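Local atomic coordinates of hemolysin II regulatory protein (Bacillus cereus, PDB entry 2JJ7), a protein that probably binds DNA as a dimeric TetR-family transcriptional regulator and is thought to control hemolysin II expression. Residues K14-K19 and Y56-K61; N66-F71 and L87-T92; T91-I94 and E99-T102. One frame throughout, in Å; residues are numbered along the deposited sequence. Where two conformers were deposited one is given.

Contact 1: residues K14-K19 and Y56-K61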
# COMPACT_ATOMS: atom_id res chain seq x y z
N LYS B 14 5.91 -12.93 23.69
CA LYS B 14 6.59 -13.39 22.48
C LYS B 14 5.64 -14.24 21.65
O LYS B 14 5.54 -14.06 20.43
CB LYS B 14 7.86 -14.20 22.82
CG LYS B 14 9.06 -13.36 23.20
CD LYS B 14 10.26 -14.21 23.61
CE LYS B 14 11.36 -13.32 24.19
NZ LYS B 14 12.72 -13.94 24.18
N ALA B 15 4.95 -15.16 22.31
CA ALA B 15 3.99 -16.06 21.66
C ALA B 15 2.84 -15.30 21.02
O ALA B 15 2.46 -15.58 19.88
CB ALA B 15 3.44 -17.09 22.65
N ALA B 16 2.28 -14.36 21.77
CA ALA B 16 1.14 -13.58 21.34
C ALA B 16 1.51 -12.69 20.14
O ALA B 16 0.77 -12.63 19.17
CB ALA B 16 0.61 -12.77 22.48
N LYS B 17 2.65 -12.00 20.22
CA LYS B 17 3.20 -11.27 19.07
C LYS B 17 3.24 -12.16 17.82
O LYS B 17 2.73 -11.78 16.77
CB LYS B 17 4.62 -10.77 19.38
CG LYS B 17 5.28 -9.96 18.27
CD LYS B 17 6.77 -9.76 18.51
CE LYS B 17 7.28 -8.54 17.77
NZ LYS B 17 8.78 -8.37 17.85
N LYS B 18 3.84 -13.34 17.97
CA LYS B 18 3.97 -14.30 16.87
C LYS B 18 2.62 -14.71 16.29
O LYS B 18 2.41 -14.65 15.08
CB LYS B 18 4.73 -15.55 17.32
CG LYS B 18 5.01 -16.51 16.16
CD LYS B 18 5.62 -17.83 16.62
CE LYS B 18 5.82 -18.76 15.44
NZ LYS B 18 6.79 -19.85 15.74
N LYS B 19 1.70 -15.11 17.17
CA LYS B 19 0.41 -15.65 16.76
C LYS B 19 -0.55 -14.61 16.22
O LYS B 19 -1.15 -14.81 15.16
CB LYS B 19 -0.21 -16.46 17.91
CG LYS B 19 0.44 -17.83 18.11
CD LYS B 19 -0.03 -18.79 17.01
CE LYS B 19 0.88 -19.98 16.86
NZ LYS B 19 0.57 -20.74 15.62
N TYR B 56 -3.22 -5.55 23.76
CA TYR B 56 -2.74 -4.26 24.25
C TYR B 56 -1.29 -4.38 24.72
O TYR B 56 -0.45 -3.56 24.36
CB TYR B 56 -3.62 -3.73 25.40
CG TYR B 56 -5.02 -3.26 25.02
CD1 TYR B 56 -5.38 -3.02 23.69
CD2 TYR B 56 -5.96 -3.01 26.00
CE1 TYR B 56 -6.67 -2.59 23.37
CE2 TYR B 56 -7.23 -2.57 25.69
CZ TYR B 56 -7.59 -2.37 24.39
OH TYR B 56 -8.87 -1.93 24.12
N GLU B 57 -1.00 -5.41 25.51
CA GLU B 57 0.34 -5.61 26.05
C GLU B 57 1.38 -5.89 24.95
O GLU B 57 2.55 -5.55 25.10
CB GLU B 57 0.34 -6.72 27.10
CG GLU B 57 -0.36 -6.36 28.40
CD GLU B 57 0.22 -5.13 29.09
OE1 GLU B 57 1.46 -4.98 29.12
OE2 GLU B 57 -0.57 -4.32 29.59
N VAL B 58 0.93 -6.50 23.85
CA VAL B 58 1.78 -6.75 22.68
C VAL B 58 2.21 -5.43 22.03
O VAL B 58 3.40 -5.22 21.77
CB VAL B 58 1.11 -7.68 21.65
CG1 VAL B 58 1.81 -7.59 20.28
CG2 VAL B 58 1.14 -9.10 22.16
N PHE B 59 1.25 -4.53 21.81
CA PHE B 59 1.55 -3.19 21.30
C PHE B 59 2.47 -2.39 22.25
O PHE B 59 3.38 -1.72 21.80
CB PHE B 59 0.27 -2.43 20.97
CG PHE B 59 -0.12 -2.53 19.51
CD1 PHE B 59 0.44 -1.66 18.58
CD2 PHE B 59 -1.01 -3.51 19.07
CE1 PHE B 59 0.10 -1.75 17.19
CE2 PHE B 59 -1.36 -3.61 17.71
CZ PHE B 59 -0.79 -2.72 16.77
N LYS B 60 2.22 -2.52 23.55
CA LYS B 60 3.02 -1.88 24.58
C LYS B 60 4.47 -2.41 24.59
O LYS B 60 5.40 -1.62 24.61
CB LYS B 60 2.37 -2.09 25.96
CG LYS B 60 2.98 -1.29 27.09
CD LYS B 60 2.32 -1.70 28.40
CE LYS B 60 2.68 -0.75 29.53
NZ LYS B 60 2.17 -1.25 30.84
N LYS B 61 4.64 -3.73 24.56
CA LYS B 61 5.98 -4.33 24.59
C LYS B 61 6.75 -4.13 23.29
O LYS B 61 7.94 -3.81 23.33
CB LYS B 61 5.94 -5.83 24.93
CG LYS B 61 7.34 -6.39 25.20
CD LYS B 61 7.33 -7.78 25.77
CE LYS B 61 8.76 -8.25 26.05
NZ LYS B 61 9.45 -7.50 27.14
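Val58 meets Ala16 and Lys17 with its two methyl groups, and these three residues carry the close contacts (within 4.5 Å) between 14-19 and 56-61. The backbones come close, with 6.0 Å between Lys17 CA and Val58 CA, which fits the small side chain of Ala16 at the interface. Val58 CG2 lies 3.7 Å from Ala16 CB, and the same methyl stands 3.8 Å from Lys17 N, so it rests on the backbone of helix 5-23 as well as on a side chain. The chi1 of Val58, 163°, sets CG2 in the notch between Ala16 CB and Lys17 N and leaves CG1, which is trans to the valine's own N, beside Lys17 CA at 4.1 Å. No hydrogen bond crosses here; the joint is apolar and buried.

Lys17 contributes little more than its root. Its side chain is extended throughout (chi1 -179°), which carries NZ away from Val58 to a hydrogen bond with Asn97 OD1 and a cation-pi contact with Tyr62. Ala16 also touches Ile33 of helix 30-37 and Leu54 of helix 51-62, so its methyl sits where three helices converge. This is the packing of the TetR-family N-terminal domain: helices 5-23 and 51-62 pack together, with helix 30-37, part of the predicted helix-turn-helix of residues 29-48, also on Ala16.

Contact 2: residues N66-F71 and L87-T92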
# COMPACT_ATOMS: atom_id res chain seq x y z
N ASN B 66 8.35 5.08 23.47
CA ASN B 66 7.84 6.41 23.82
C ASN B 66 7.25 7.05 22.58
O ASN B 66 7.67 6.75 21.46
CB ASN B 66 8.97 7.32 24.29
CG ASN B 66 9.94 6.62 25.23
OD1 ASN B 66 9.62 6.39 26.40
ND2 ASN B 66 11.12 6.28 24.71
N GLU B 67 6.29 7.94 22.78
CA GLU B 67 5.80 8.78 21.68
C GLU B 67 7.00 9.45 21.02
O GLU B 67 7.93 9.89 21.69
CB GLU B 67 4.79 9.80 22.19
CG GLU B 67 3.63 9.14 22.93
CD GLU B 67 2.41 10.03 23.04
OE1 GLU B 67 2.56 11.27 23.10
OE2 GLU B 67 1.28 9.46 23.06
N LEU B 68 7.01 9.48 19.69
CA LEU B 68 8.16 10.04 18.99
C LEU B 68 8.12 11.56 19.05
O LEU B 68 7.03 12.14 19.13
CB LEU B 68 8.21 9.52 17.54
CG LEU B 68 8.37 8.00 17.40
CD1 LEU B 68 8.22 7.62 15.96
CD2 LEU B 68 9.71 7.51 17.97
N PRO B 69 9.29 12.21 19.02
CA PRO B 69 9.30 13.68 18.93
C PRO B 69 8.66 14.11 17.61
O PRO B 69 8.58 13.30 16.70
CB PRO B 69 10.79 14.03 18.92
CG PRO B 69 11.48 12.79 18.40
CD PRO B 69 10.66 11.64 18.95
N ASN B 70 8.19 15.35 17.53
CA ASN B 70 7.67 15.88 16.29
C ASN B 70 8.84 16.02 15.32
O ASN B 70 9.73 16.84 15.55
CB ASN B 70 7.01 17.24 16.52
CG ASN B 70 6.28 17.75 15.30
OD1 ASN B 70 6.80 18.57 14.54
ND2 ASN B 70 5.06 17.24 15.08
N PHE B 71 8.85 15.22 14.25
CA PHE B 71 9.99 15.24 13.33
C PHE B 71 10.22 16.55 12.57
O PHE B 71 11.37 16.87 12.26
CB PHE B 71 9.97 14.05 12.37
CG PHE B 71 10.17 12.73 13.06
CD1 PHE B 71 11.37 12.42 13.68
CD2 PHE B 71 9.14 11.79 13.09
CE1 PHE B 71 11.54 11.19 14.34
CE2 PHE B 71 9.31 10.55 13.74
CZ PHE B 71 10.51 10.26 14.37
N LEU B 87 10.83 8.04 8.26
CA LEU B 87 10.90 6.79 7.51
C LEU B 87 11.97 5.83 8.04
O LEU B 87 11.78 4.61 8.01
CB LEU B 87 11.16 7.06 6.02
CG LEU B 87 10.04 7.74 5.22
CD1 LEU B 87 10.50 8.00 3.78
CD2 LEU B 87 8.76 6.94 5.23
N THR B 88 13.09 6.39 8.49
CA THR B 88 14.20 5.59 9.03
C THR B 88 13.75 4.91 10.34
O THR B 88 13.91 3.69 10.50
CB THR B 88 15.47 6.44 9.21
OG1 THR B 88 15.82 7.03 7.96
CG2 THR B 88 16.67 5.61 9.73
N VAL B 89 13.16 5.69 11.24
CA VAL B 89 12.68 5.16 12.52
C VAL B 89 11.63 4.05 12.29
O VAL B 89 11.71 2.97 12.90
CB VAL B 89 12.07 6.26 13.42
CG1 VAL B 89 11.38 5.66 14.65
CG2 VAL B 89 13.14 7.28 13.85
N PHE B 90 10.66 4.30 11.41
CA PHE B 90 9.60 3.31 11.22
C PHE B 90 10.01 2.06 10.46
O PHE B 90 9.68 0.96 10.88
CB PHE B 90 8.32 3.96 10.67
CG PHE B 90 7.52 4.65 11.73
CD1 PHE B 90 7.43 6.04 11.77
CD2 PHE B 90 6.91 3.91 12.75
CE1 PHE B 90 6.71 6.69 12.78
CE2 PHE B 90 6.18 4.54 13.78
CZ PHE B 90 6.08 5.93 13.79
N THR B 91 10.77 2.20 9.37
CA THR B 91 11.24 1.01 8.66
C THR B 91 12.15 0.15 9.57
O THR B 91 12.09 -1.08 9.52
CB THR B 91 11.97 1.33 7.34
OG1 THR B 91 12.96 2.34 7.57
CG2 THR B 91 10.99 1.81 6.25
N THR B 92 12.96 0.81 10.38
CA THR B 92 13.81 0.10 11.35
C THR B 92 12.98 -0.62 12.40
O THR B 92 13.27 -1.78 12.72
CB THR B 92 14.83 1.04 12.03
OG1 THR B 92 15.75 1.52 11.04
CG2 THR B 92 15.61 0.32 13.19
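Leu68 reaches from the segment 66-71 toward helix 79-96, where its CD1 is shared by Val89 and Phe90 while CD2 comes near Val89 alone. Toward Val89 the approach is tip to tip: Leu68 CD1 stands 3.9 Å from Val89 CG1, and Leu68 CD2 is at 4.2 Å from the same methyl. Toward Phe90 the line is slanted, with CD1 of Leu68 3.5 Å from Phe90 CZ and 3.6 Å from Phe90 CE1. This far end of the ring is the part of Phe90 nearest Leu68, and Phe122 and Phe126 meet the ring edge-to-face.

Phe71 makes a further contact, at a distance like that of Leu68 to Val89. Its CZ lies 4.0 Å from Val89 CG2, the ring and the valine running obliquely past each other. The chi1 of Val89, 171°, splits its methyls between two partners: CG1 goes to Leu68 of the loop and CG2 to Phe71 at the start of helix 71-74. One face of the Phe71 ring has Pro69 O 3.9 Å above its plane, over the centre.

All contacts across the segments are apolar. Beside them, Gln128 bonds Phe71 N and Pro69 O, Ser125 OG bonds Leu68 N, and Asn70 OD1 caps the new helix at Glu73 N. Here the chain following helix 51-62, which in TetR-type proteins connects the DNA-binding and C-terminal domains, is laid by its apolar side chains against the helical C-terminal domain.

Contact 3: residues T91-I94 and E99-T102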
# COMPACT_ATOMS: atom_id res chain seq x y z
N THR B 91 10.77 2.20 9.37
CA THR B 91 11.24 1.01 8.66
C THR B 91 12.15 0.15 9.57
O THR B 91 12.09 -1.08 9.52
CB THR B 91 11.97 1.33 7.34
OG1 THR B 91 12.96 2.34 7.57
CG2 THR B 91 10.99 1.81 6.25
N THR B 92 12.96 0.81 10.38
CA THR B 92 13.81 0.10 11.35
C THR B 92 12.98 -0.62 12.40
O THR B 92 13.27 -1.78 12.72
CB THR B 92 14.83 1.04 12.03
OG1 THR B 92 15.75 1.52 11.04
CG2 THR B 92 15.61 0.32 13.19
N HIS B 93 11.95 0.04 12.92
CA HIS B 93 11.08 -0.61 13.90
C HIS B 93 10.39 -1.87 13.33
O HIS B 93 10.29 -2.90 14.02
CB HIS B 93 10.01 0.34 14.46
CG HIS B 93 9.39 -0.19 15.72
ND1 HIS B 93 9.99 -0.06 16.95
CD2 HIS B 93 8.27 -0.92 15.92
CE1 HIS B 93 9.25 -0.66 17.86
NE2 HIS B 93 8.20 -1.19 17.27
N ILE B 94 9.88 -1.74 12.11
CA ILE B 94 9.16 -2.83 11.44
C ILE B 94 10.10 -3.99 11.09
O ILE B 94 9.71 -5.16 11.18
CB ILE B 94 8.37 -2.32 10.20
CG1 ILE B 94 7.23 -1.37 10.64
CG2 ILE B 94 7.82 -3.47 9.33
CD1 ILE B 94 6.58 -1.70 12.00
N GLU B 99 5.59 -8.14 13.02
CA GLU B 99 4.19 -8.36 13.41
C GLU B 99 3.45 -7.05 13.69
O GLU B 99 2.25 -6.94 13.42
CB GLU B 99 4.11 -9.28 14.63
CG GLU B 99 4.55 -10.69 14.35
CD GLU B 99 6.04 -10.91 14.54
OE1 GLU B 99 6.80 -9.95 14.83
OE2 GLU B 99 6.46 -12.08 14.41
N ILE B 100 4.17 -6.09 14.26
CA ILE B 100 3.61 -4.77 14.56
C ILE B 100 3.24 -4.07 13.24
O ILE B 100 2.25 -3.33 13.17
CB ILE B 100 4.59 -3.92 15.44
CG1 ILE B 100 4.78 -4.54 16.86
CG2 ILE B 100 4.13 -2.47 15.54
CD1 ILE B 100 3.47 -4.68 17.74
N GLY B 101 4.03 -4.31 12.19
CA GLY B 101 3.70 -3.80 10.87
C GLY B 101 2.32 -4.28 10.42
O GLY B 101 1.43 -3.48 10.10
N THR B 102 2.16 -5.59 10.42
CA THR B 102 0.91 -6.24 10.01
C THR B 102 -0.26 -5.76 10.88
O THR B 102 -1.29 -5.37 10.35
CB THR B 102 1.03 -7.78 10.13
OG1 THR B 102 1.90 -8.26 9.10
CG2 THR B 102 -0.33 -8.46 10.02
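Ile94 and Gly101 make the tightest part of this junction, which is van der Waals in kind. Ile94 CD1 lies 3.7 Å from both Gly101 N and Gly101 CA, so the methyl rests directly on the backbone of helix 98-109. Gly101 has no side chain, which lets the two helices come to 5.6 Å between Ile94 CA and Gly101 CA. The turn of CD1 toward the glycine comes from the second torsion of Ile94, whose chi2 of -33° departs from a staggered value.

Side-chain to side-chain contacts are looser. Ile94 CD1 is 4.4 Å from Ile100 CG2, and that same isoleucine methyl approaches the edge of the His93 ring, near the ring plane, at 4.4 Å from His93 CD2. Phe122 touches His93, Ile94 and Ile100 alike, adding an aromatic wall to this apolar group.

Polar bonding runs outside the pair of segments. His93 NE2 is hydrogen-bonded to Tyr62 O, and His93 O to ND2 of Asn97, the linking residue between the two helices. Thr102 packs on Phe145 of the second subunit, so the dimer partner is close by. Helices 79-96 and 98-109 follow one another through a very short turn, and their junction is a close packing of two consecutive helices at a glycine, within the all-helical C-terminal domain of the TetR family.

Overall arrangement
Contacts 2 and 3 share Thr91 and Thr92 on helix 79-96, their centres 12 Å apart, so this one helix meets the linker at 87-92 and helix 98-109 near its end. Contact 1 belongs to the DNA-binding domain; its centre is 13 Å from that of contact 3 and 20 Å from that of contact 2, with which it has no touch (nearest atoms about 7 Å apart). Contacts 1 and 2 lie on opposite sides of the chain's centre. Contacts 1 and 3 do meet: Lys17 O is 3.2 Å from Glu99 CG, and Val58 O is 4.1 Å from Ile100 CD1. Through these two pairs the C-terminal domain meets the DNA-binding domain.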